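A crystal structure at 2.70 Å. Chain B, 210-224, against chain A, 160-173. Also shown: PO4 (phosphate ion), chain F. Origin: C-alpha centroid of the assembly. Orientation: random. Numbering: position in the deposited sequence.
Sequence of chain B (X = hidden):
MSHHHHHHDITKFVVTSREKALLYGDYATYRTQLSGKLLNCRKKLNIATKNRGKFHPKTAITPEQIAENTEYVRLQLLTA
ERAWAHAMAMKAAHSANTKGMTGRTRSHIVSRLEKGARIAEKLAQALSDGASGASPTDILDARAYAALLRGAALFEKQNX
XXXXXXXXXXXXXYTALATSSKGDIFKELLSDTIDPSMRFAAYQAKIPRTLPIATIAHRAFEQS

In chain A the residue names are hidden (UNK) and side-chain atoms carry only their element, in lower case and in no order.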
ATOM      1  N   THR B 210      -2.466   6.633   3.780  1.00 76.13           N
ATOM      2  CA  THR B 210      -3.072   5.528   4.475  1.00 73.37           C
ATOM      3  C   THR B 210      -2.034   4.472   4.775  1.00 75.42           C
ATOM      4  O   THR B 210      -1.440   3.920   3.863  1.00 85.58           O
ATOM      5  CB  THR B 210      -4.200   4.921   3.622  1.00 75.46           C
ATOM      6  OG1 THR B 210      -5.341   5.797   3.631  1.00 79.91           O
ATOM      7  CG2 THR B 210      -4.595   3.559   4.142  1.00 75.60           C
ATOM      8  N   LEU B 211      -1.839   4.152   6.047  1.00 68.56           N
ATOM      9  CA  LEU B 211      -0.888   3.114   6.404  1.00 64.16           C
ATOM     10  C   LEU B 211      -1.336   1.764   5.870  1.00 71.19           C
ATOM     11  O   LEU B 211      -2.496   1.383   6.054  1.00 67.56           O
ATOM     12  CB  LEU B 211      -0.781   3.002   7.919  1.00 66.13           C
ATOM     13  CG  LEU B 211       0.369   2.105   8.365  1.00 71.55           C
ATOM     14  CD1 LEU B 211       1.675   2.810   8.191  1.00 82.34           C
ATOM     15  CD2 LEU B 211       0.191   1.650   9.772  1.00 70.06           C
ATOM     16  N   PRO B 212      -0.423   1.058   5.172  1.00 73.20           N
ATOM     17  CA  PRO B 212      -0.612  -0.260   4.535  1.00 70.66           C
ATOM     18  C   PRO B 212      -0.674  -1.422   5.518  1.00 73.43           C
ATOM     19  O   PRO B 212       0.127  -2.345   5.395  1.00 72.53           O
ATOM     20  CB  PRO B 212       0.644  -0.406   3.667  1.00 65.95           C
ATOM     21  CG  PRO B 212       1.677   0.445   4.318  1.00 54.22           C
ATOM     22  CD  PRO B 212       0.898   1.635   4.853  1.00 60.80           C
ATOM     23  N   ILE B 213      -1.612  -1.391   6.459  1.00 76.04           N
ATOM     24  CA  ILE B 213      -1.610  -2.312   7.605  1.00 72.65           C
ATOM     25  C   ILE B 213      -1.704  -3.810   7.238  1.00 75.19           C
ATOM     26  O   ILE B 213      -1.030  -4.636   7.864  1.00 77.30           O
ATOM     27  CB  ILE B 213      -2.736  -1.938   8.572  1.00 67.03           C
ATOM     28  CG1 ILE B 213      -2.745  -2.849   9.798  1.00 65.06           C
ATOM     29  CG2 ILE B 213      -4.046  -1.991   7.877  1.00 59.77           C
ATOM     30  CD1 ILE B 213      -1.463  -2.825  10.543  1.00 60.27           C
ATOM     31  N   ALA B 214      -2.460  -4.150   6.190  1.00 71.51           N
ATOM     32  CA  ALA B 214      -2.605  -5.553   5.768  1.00 65.30           C
ATOM     33  C   ALA B 214      -1.357  -6.088   5.070  1.00 67.30           C
ATOM     34  O   ALA B 214      -0.995  -7.267   5.222  1.00 69.67           O
ATOM     35  CB  ALA B 214      -3.775  -5.704   4.869  1.00 56.37           C
ATOM     36  N   THR B 215      -0.721  -5.229   4.288  1.00 58.69           N
ATOM     37  CA  THR B 215       0.557  -5.558   3.684  1.00 66.16           C
ATOM     38  C   THR B 215       1.611  -5.791   4.783  1.00 71.75           C
ATOM     39  O   THR B 215       2.433  -6.711   4.711  1.00 74.19           O
ATOM     40  CB  THR B 215       1.025  -4.407   2.807  1.00 63.98           C
ATOM     41  OG1 THR B 215      -0.058  -4.003   1.965  1.00 63.15           O
ATOM     42  CG2 THR B 215       2.189  -4.826   1.988  1.00 57.73           C
ATOM     43  N   ILE B 216       1.608  -4.906   5.775  1.00 70.47           N
ATOM     44  CA  ILE B 216       2.537  -5.000   6.892  1.00 70.89           C
ATOM     45  C   ILE B 216       2.248  -6.234   7.714  1.00 74.00           C
ATOM     46  O   ILE B 216       3.154  -7.031   7.998  1.00 74.32           O
ATOM     47  CB  ILE B 216       2.465  -3.762   7.760  1.00 68.18           C
ATOM     48  CG1 ILE B 216       3.200  -2.618   7.070  1.00 68.34           C
ATOM     49  CG2 ILE B 216       3.151  -4.023   9.067  1.00 77.47           C
ATOM     50  CD1 ILE B 216       2.732  -1.255   7.505  1.00 72.86           C
ATOM     51  N   ALA B 217       0.970  -6.408   8.056  1.00 74.61           N
ATOM     52  CA  ALA B 217       0.545  -7.557   8.845  1.00 74.22           C
ATOM     53  C   ALA B 217       0.956  -8.867   8.181  1.00 78.39           C
ATOM     54  O   ALA B 217       1.536  -9.731   8.823  1.00 86.13           O
ATOM     55  CB  ALA B 217      -0.936  -7.524   9.072  1.00 69.57           C
ATOM     56  N   HIS B 218       0.715  -9.008   6.887  1.00 75.88           N
ATOM     57  CA  HIS B 218       1.104 -10.251   6.246  1.00 75.00           C
ATOM     58  C   HIS B 218       2.621 -10.471   6.204  1.00 78.82           C
ATOM     59  O   HIS B 218       3.116 -11.574   6.481  1.00 78.61           O
ATOM     60  CB  HIS B 218       0.569 -10.342   4.834  1.00 69.32           C
ATOM     61  CG  HIS B 218       1.210 -11.440   4.062  1.00 70.94           C
ATOM     62  ND1 HIS B 218       1.971 -11.207   2.936  1.00 73.24           N
ATOM     63  CD2 HIS B 218       1.277 -12.767   4.303  1.00 83.11           C
ATOM     64  CE1 HIS B 218       2.445 -12.359   2.493  1.00 86.00           C
ATOM     65  NE2 HIS B 218       2.043 -13.321   3.303  1.00 89.27           N
ATOM     66  N   ARG B 219       3.354  -9.421   5.848  1.00 78.65           N
ATOM     67  CA  ARG B 219       4.795  -9.527   5.655  1.00 81.70           C
ATOM     68  C   ARG B 219       5.568  -9.688   6.980  1.00 82.59           C
ATOM     69  O   ARG B 219       6.583 -10.391   7.041  1.00 75.38           O
ATOM     70  CB  ARG B 219       5.308  -8.341   4.847  1.00 69.59           C
ATOM     71  CG  ARG B 219       6.783  -8.439   4.513  1.00 87.76           C
ATOM     72  CD  ARG B 219       7.090  -9.712   3.753  1.00 80.39           C
ATOM     73  NE  ARG B 219       6.375  -9.762   2.483  1.00 93.69           N
ATOM     74  CZ  ARG B 219       6.174 -10.870   1.774  1.00102.10           C
ATOM     75  NH1 ARG B 219       5.501 -10.793   0.633  1.00 84.43           N
ATOM     76  NH2 ARG B 219       6.635 -12.045   2.208  1.00 89.37           N
ATOM     77  N   ALA B 220       5.102  -9.016   8.029  1.00 76.59           N
ATOM     78  CA  ALA B 220       5.731  -9.150   9.337  1.00 74.15           C
ATOM     79  C   ALA B 220       5.728 -10.609   9.806  1.00 77.22           C
ATOM     80  O   ALA B 220       6.722 -11.092  10.319  1.00 86.50           O
ATOM     81  CB  ALA B 220       5.050  -8.264  10.348  1.00 68.97           C
ATOM     82  N   PHE B 221       4.625 -11.323   9.640  1.00 76.43           N
ATOM     83  CA  PHE B 221       4.611 -12.704  10.109  1.00 80.23           C
ATOM     84  C   PHE B 221       5.326 -13.677   9.179  1.00 93.10           C
ATOM     85  O   PHE B 221       5.850 -14.693   9.632  1.00 98.01           O
ATOM     86  CB  PHE B 221       3.173 -13.188  10.331  1.00 78.16           C
ATOM     87  CG  PHE B 221       2.508 -12.564  11.505  1.00 74.24           C
ATOM     88  CD1 PHE B 221       1.966 -11.294  11.411  1.00 71.54           C
ATOM     89  CD2 PHE B 221       2.453 -13.228  12.715  1.00 74.30           C
ATOM     90  CE1 PHE B 221       1.364 -10.691  12.505  1.00 72.53           C
ATOM     91  CE2 PHE B 221       1.862 -12.639  13.811  1.00 73.37           C
ATOM     92  CZ  PHE B 221       1.315 -11.361  13.709  1.00 73.96           C
ATOM     93  N   GLU B 222       5.399 -13.347   7.893  1.00102.90           N
ATOM     94  CA  GLU B 222       6.052 -14.229   6.935  1.00124.38           C
ATOM     95  C   GLU B 222       7.565 -14.230   7.146  1.00135.14           C
ATOM     96  O   GLU B 222       8.212 -15.276   7.108  1.00141.63           O
ATOM     97  CB  GLU B 222       5.695 -13.812   5.500  1.00136.38           C
ATOM     98  CG  GLU B 222       6.186 -14.743   4.368  1.00154.29           C
ATOM     99  CD  GLU B 222       5.362 -16.030   4.215  1.00166.40           C
ATOM    100  OE1 GLU B 222       4.245 -16.116   4.780  1.00164.71           O
ATOM    101  OE2 GLU B 222       5.826 -16.953   3.502  1.00176.17           O
ATOM    102  N   GLN B 223       8.111 -13.046   7.402  1.00139.54           N
ATOM    103  CA  GLN B 223       9.547 -12.863   7.608  1.00151.87           C
ATOM    104  C   GLN B 223      10.125 -13.563   8.861  1.00156.19           C
ATOM    105  O   GLN B 223      11.256 -14.056   8.834  1.00160.11           O
ATOM    106  CB  GLN B 223       9.862 -11.362   7.622  1.00154.17           C
ATOM    107  CG  GLN B 223      11.315 -10.999   7.877  1.00165.13           C
ATOM    108  CD  GLN B 223      11.562  -9.503   7.788  1.00166.06           C
ATOM    109  OE1 GLN B 223      10.667  -8.734   7.430  1.00162.86           O
ATOM    110  NE2 GLN B 223      12.767  -9.080   8.149  1.00170.31           N
ATOM    111  N   SER B 224       9.354 -13.614   9.946  1.00155.66           N
ATOM    112  CA  SER B 224       9.804 -14.284  11.170  1.00158.96           C
ATOM    113  C   SER B 224       9.301 -15.723  11.239  1.00162.64           C
ATOM    114  O   SER B 224       8.640 -16.110  12.205  1.00160.48           O
ATOM    115  CB  SER B 224       9.351 -13.518  12.421  1.00152.25           C
ATOM    116  OG  SER B 224       7.942 -13.546  12.574  1.00147.26           O
TER
ATOM    117  N   UNK A 160      12.898  -5.247  13.699  1.00 73.09           N
ATOM    118  CA  UNK A 160      11.792  -4.581  13.006  1.00 66.64           C
ATOM    119  C   UNK A 160      10.603  -5.443  12.635  1.00 70.62           C
ATOM    120  O   UNK A 160       9.465  -5.017  12.794  1.00 78.17           O
ATOM    121  c   UNK A 160      13.559  -1.885  12.916  1.00 71.71           C
ATOM    122  c   UNK A 160      13.491  -3.011  12.034  1.00 67.05           C
ATOM    123  c   UNK A 160      14.372   0.339  14.387  1.00 68.39           C
ATOM    124  c   UNK A 160      15.307  -0.288  13.614  1.00 69.04           C
ATOM    125  n   UNK A 160      15.576  -2.189  11.988  1.00 72.83           N
ATOM    126  c   UNK A 160      13.045  -0.127  14.472  1.00 69.83           C
ATOM    127  c   UNK A 160      14.882  -1.392  12.865  1.00 74.45           C
ATOM    128  c   UNK A 160      14.738  -3.165  11.520  1.00 69.83           C
ATOM    129  c   UNK A 160      12.629  -1.232  13.737  1.00 72.38           C
ATOM    130  c   UNK A 160      12.303  -3.866  11.763  1.00 62.79           C
ATOM    131  N   UNK A 161      10.841  -6.635  12.113  1.00 68.49           N
ATOM    132  CA  UNK A 161       9.720  -7.466  11.740  1.00 67.34           C
ATOM    133  C   UNK A 161       8.835  -7.846  12.911  1.00 71.12           C
ATOM    134  O   UNK A 161       7.633  -7.584  12.901  1.00 76.48           O
ATOM    135  N   UNK A 162       9.447  -8.381  13.961  1.00 69.72           N
ATOM    136  CA  UNK A 162       8.700  -8.875  15.111  1.00 69.90           C
ATOM    137  C   UNK A 162       7.887  -7.763  15.732  1.00 68.70           C
ATOM    138  O   UNK A 162       6.762  -7.970  16.174  1.00 78.51           O
ATOM    139  c   UNK A 162       9.648  -9.454  16.131  1.00 75.39           C
ATOM    140  N   UNK A 163       8.479  -6.582  15.755  1.00 65.43           N
ATOM    141  CA  UNK A 163       7.876  -5.401  16.350  1.00 68.45           C
ATOM    142  C   UNK A 163       6.609  -5.020  15.578  1.00 74.75           C
ATOM    143  O   UNK A 163       5.621  -4.524  16.150  1.00 74.44           O
ATOM    144  s   UNK A 163       8.401  -2.669  15.712  1.00 80.71           S
ATOM    145  c   UNK A 163       8.911  -4.265  16.387  1.00 65.17           C
ATOM    146  N   UNK A 164       6.667  -5.221  14.262  1.00 73.75           N
ATOM    147  CA  UNK A 164       5.545  -4.927  13.394  1.00 63.23           C
ATOM    148  C   UNK A 164       4.409  -5.872  13.697  1.00 60.50           C
ATOM    149  O   UNK A 164       3.248  -5.475  13.625  1.00 59.30           O
ATOM    150  c   UNK A 164       5.845  -2.568  11.734  1.00 61.91           C
ATOM    151  c   UNK A 164       6.724  -3.761  11.540  1.00 60.81           C
ATOM    152  c   UNK A 164       5.944  -4.992  11.933  1.00 61.23           C
ATOM    153  c   UNK A 164       7.175  -3.866  10.094  1.00 62.53           C
ATOM    154  N   UNK A 165       4.740  -7.115  14.049  1.00 60.79           N
ATOM    155  CA  UNK A 165       3.696  -8.074  14.434  1.00 65.75           C
ATOM    156  C   UNK A 165       2.950  -7.575  15.660  1.00 69.14           C
ATOM    157  O   UNK A 165       1.726  -7.640  15.687  1.00 74.00           O
ATOM    158  c   UNK A 165       6.067 -11.957  14.923  1.00 93.09           C
ATOM    159  c   UNK A 165       5.282 -11.495  13.725  1.00 81.48           C
ATOM    160  c   UNK A 165       4.241  -9.478  14.711  1.00 64.25           C
ATOM    161  n   UNK A 165       6.557 -13.342  14.705  1.00103.92           N
ATOM    162  c   UNK A 165       5.177  -9.984  13.668  1.00 71.20           C
ATOM    163  N   UNK A 166       3.670  -7.082  16.670  1.00 66.26           N
ATOM    164  CA  UNK A 166       2.987  -6.594  17.874  1.00 67.79           C
ATOM    165  C   UNK A 166       2.140  -5.378  17.606  1.00 64.75           C
ATOM    166  O   UNK A 166       0.979  -5.319  18.006  1.00 67.44           O
ATOM    167  o   UNK A 166       4.481  -7.429  19.549  1.00 75.84           O
ATOM    168  c   UNK A 166       3.961  -6.255  18.990  1.00 68.02           C
ATOM    169  N   UNK A 167       2.723  -4.415  16.907  1.00 57.66           N
ATOM    170  CA  UNK A 167       2.040  -3.160  16.646  1.00 59.53           C
ATOM    171  C   UNK A 167       0.804  -3.349  15.777  1.00 64.45           C
ATOM    172  O   UNK A 167      -0.185  -2.609  15.908  1.00 63.60           O
ATOM    173  c   UNK A 167       4.105  -0.043  18.919  1.00 65.71           C
ATOM    174  c   UNK A 167       3.011  -2.180  15.991  1.00 62.86           C
ATOM    175  o   UNK A 167       6.275   0.739  19.605  1.00 73.78           O
ATOM    176  c   UNK A 167       6.052  -0.619  17.645  1.00 71.27           C
ATOM    177  c   UNK A 167       3.325  -0.764  18.045  1.00 62.55           C
ATOM    178  c   UNK A 167       5.476   0.028  18.720  1.00 70.83           C
ATOM    179  c   UNK A 167       5.245  -1.337  16.765  1.00 65.79           C
ATOM    180  c   UNK A 167       3.874  -1.405  16.947  1.00 62.46           C
ATOM    181  N   UNK A 168       0.857  -4.343  14.891  1.00 64.44           N
ATOM    182  CA  UNK A 168      -0.288  -4.626  14.047  1.00 64.76           C
ATOM    183  C   UNK A 168      -1.438  -5.071  14.935  1.00 67.27           C
ATOM    184  O   UNK A 168      -2.559  -4.567  14.785  1.00 68.16           O
ATOM    185  c   UNK A 168       0.041  -5.684  13.012  1.00 66.05           C
ATOM    186  N   UNK A 169      -1.159  -5.964  15.893  1.00 63.91           N
ATOM    187  CA  UNK A 169      -2.220  -6.414  16.783  1.00 61.97           C
ATOM    188  C   UNK A 169      -2.839  -5.201  17.504  1.00 65.22           C
ATOM    189  O   UNK A 169      -4.051  -5.010  17.462  1.00 67.53           O
ATOM    190  c   UNK A 169      -2.874  -7.700  18.832  1.00 55.49           C
ATOM    191  c   UNK A 169      -1.929  -9.395  16.440  1.00 79.10           C
ATOM    192  c   UNK A 169      -1.749  -7.397  17.867  1.00 62.72           C
ATOM    193  c   UNK A 169      -1.078  -8.644  17.301  1.00 62.70           C
ATOM    194  N   UNK A 170      -2.030  -4.357  18.148  1.00 64.57           N
ATOM    195  CA  UNK A 170      -2.656  -3.300  18.940  1.00 71.55           C
ATOM    196  C   UNK A 170      -3.327  -2.212  18.106  1.00 70.18           C
ATOM    197  O   UNK A 170      -4.354  -1.653  18.504  1.00 75.51           O
ATOM    198  s   UNK A 170      -0.489  -1.530  19.383  1.00 73.36           S
ATOM    199  c   UNK A 170      -1.712  -2.660  19.972  1.00 76.77           C
ATOM    200  N   UNK A 171      -2.763  -1.920  16.948  1.00 64.15           N
ATOM    201  CA  UNK A 171      -3.383  -0.946  16.083  1.00 64.30           C
ATOM    202  C   UNK A 171      -4.773  -1.392  15.630  1.00 67.75           C
ATOM    203  O   UNK A 171      -5.726  -0.594  15.598  1.00 65.35           O
ATOM    204  c   UNK A 171      -3.236   0.186  13.852  1.00 59.53           C
ATOM    205  c   UNK A 171      -2.277   0.640  12.840  1.00 59.13           C
ATOM    206  n   UNK A 171      -2.674   1.912  12.279  1.00 68.26           N
ATOM    207  c   UNK A 171      -2.530  -0.706  14.849  1.00 62.99           C
ATOM    208  n   UNK A 171      -3.701   0.957  10.468  1.00 67.60           N
ATOM    209  c   UNK A 171      -3.336   2.039  11.140  1.00 69.74           C
ATOM    210  n   UNK A 171      -3.641   3.242  10.691  1.00 70.74           N
ATOM    211  N   UNK A 172      -4.889  -2.677  15.299  1.00 63.54           N
ATOM    212  CA  UNK A 172      -6.163  -3.188  14.819  1.00 64.77           C
ATOM    213  C   UNK A 172      -7.205  -3.067  15.922  1.00 65.01           C
ATOM    214  O   UNK A 172      -8.269  -2.496  15.713  1.00 64.52           O
ATOM    215  c   UNK A 172      -5.215  -4.640  13.015  1.00 60.89           C
ATOM    216  c   UNK A 172      -6.012  -4.633  14.330  1.00 60.61           C
ATOM    217  c   UNK A 172      -4.746  -6.003  12.593  1.00 62.33           C
ATOM    218  c   UNK A 172      -7.356  -5.241  14.133  1.00 57.21           C
ATOM    219  N   UNK A 173      -6.854  -3.543  17.115  1.00 65.37           N
ATOM    220  CA  UNK A 173      -7.730  -3.474  18.269  1.00 65.01           C
ATOM    221  C   UNK A 173      -8.032  -2.031  18.649  1.00 68.33           C
ATOM    222  O   UNK A 173      -9.194  -1.672  18.860  1.00 74.46           O
ATOM    223  c   UNK A 173      -7.109  -4.208  19.451  1.00 67.60           C
ATOM    224  c   UNK A 173      -6.934  -5.691  19.093  1.00 62.57           C
ATOM    225  c   UNK A 173      -7.957  -4.040  20.722  1.00 66.87           C
ATOM    226  c   UNK A 173      -6.486  -6.545  20.247  1.00 55.76           C
TER
HETATM  227  P   PO4 F 301       5.238  -7.038   1.262  1.00128.93           P
HETATM  228  O1  PO4 F 301       4.822  -6.250   2.474  1.00133.51           O
HETATM  229  O2  PO4 F 301       6.736  -7.030   1.245  1.00125.86           O
HETATM  230  O3  PO4 F 301       4.723  -8.456   1.345  1.00128.43           O
HETATM  231  O4  PO4 F 301       4.694  -6.384   0.014  1.00133.37           O

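Position 160 carries one carbon, then fused five- and six-membered rings holding eight carbons and one nitrogen; their end leads away from chain B. This is A:Trp160. Position 161 has no side-chain atoms, and its backbone comes close to B:Ala220 instead, so it is A:Gly161. Its CA lies 5.0 Å from B:Ala220 CA, and its O is 3.7 Å from B:Ala220 CB. A CB here would have room, so the glycine is permitted rather than demanded. Position 162, a single carbon pointing away, is A:Ala162. Position 163, a carbon then a sulfur, also away, is A:Cys163.

Position 164 has four carbons forked at the second, packed against B:Ala220 and B:Ile216: A:Leu164. Its CB packs 3.7 Å from B:Ala220 CB, and its CD2 lies 4.1 Å from B:Ile216 CG2. Position 165 shows four carbons in a row ending in nitrogen, the carbons against B:Ala220 and B:Phe221 and the nitrogen at B:Ser224: A:Lys165. Its CD sits over one face of the B:Phe221 ring, 3.5 Å from B:Phe221 CD2, a CH-pi contact that uses the greasy part of the chain. Beyond it, NZ donates a hydrogen bond to B:Ser224 OG at 2.5 Å, although that serine is poorly ordered.

Position 166, a carbon and an oxygen facing away, is A:Ser166. Position 167, a carbon then a six-carbon ring bearing an oxygen, leads away too: A:Tyr167. Position 168 is one carbon pointing toward chain B, where it meets B:Ile213 and B:Ala217: A:Ala168. Its CB is 4.1 Å from B:Ile213 CD1 and 4.5 Å from B:Ala217 CB. Position 169 has four carbons forked at the first, one arm two carbons long, and stays peripheral: A:Ile169. Position 170, a carbon and a sulfur out of reach, is A:Cys170.

Position 171 has three carbons, a nitrogen, then a carbon carrying two more nitrogens, and touches B:Leu211 and B:Ile213: A:Arg171. B:Leu211 CD2 covers one face of its guanidinium, 3.8 Å from CZ, while its NE and NH2 are hydrogen-bonded elsewhere in the structure. Position 172, four carbons forked at the first with one two-carbon arm, reaches B:Ile213; it is A:Ile172, whose CG1 lies 4.4 Å from B:Ile213 CG1. Position 173 has the same branching but is out of reach: A:Ile173.

The two helices run at 134° between their N-to-C directions, and their axes approach to 8.1 Å. Small residues, A:Gly161 and A:Ala168 against B:Ala220 and B:Ala217, line the near backbones, and aliphatic side chains pack among them. The long A:Lys165 and A:Arg171 meet apolar groups of chain B; A:Lys165 adds one hydrogen bond.

Chain A (160-173) WGACLKSYAICRII
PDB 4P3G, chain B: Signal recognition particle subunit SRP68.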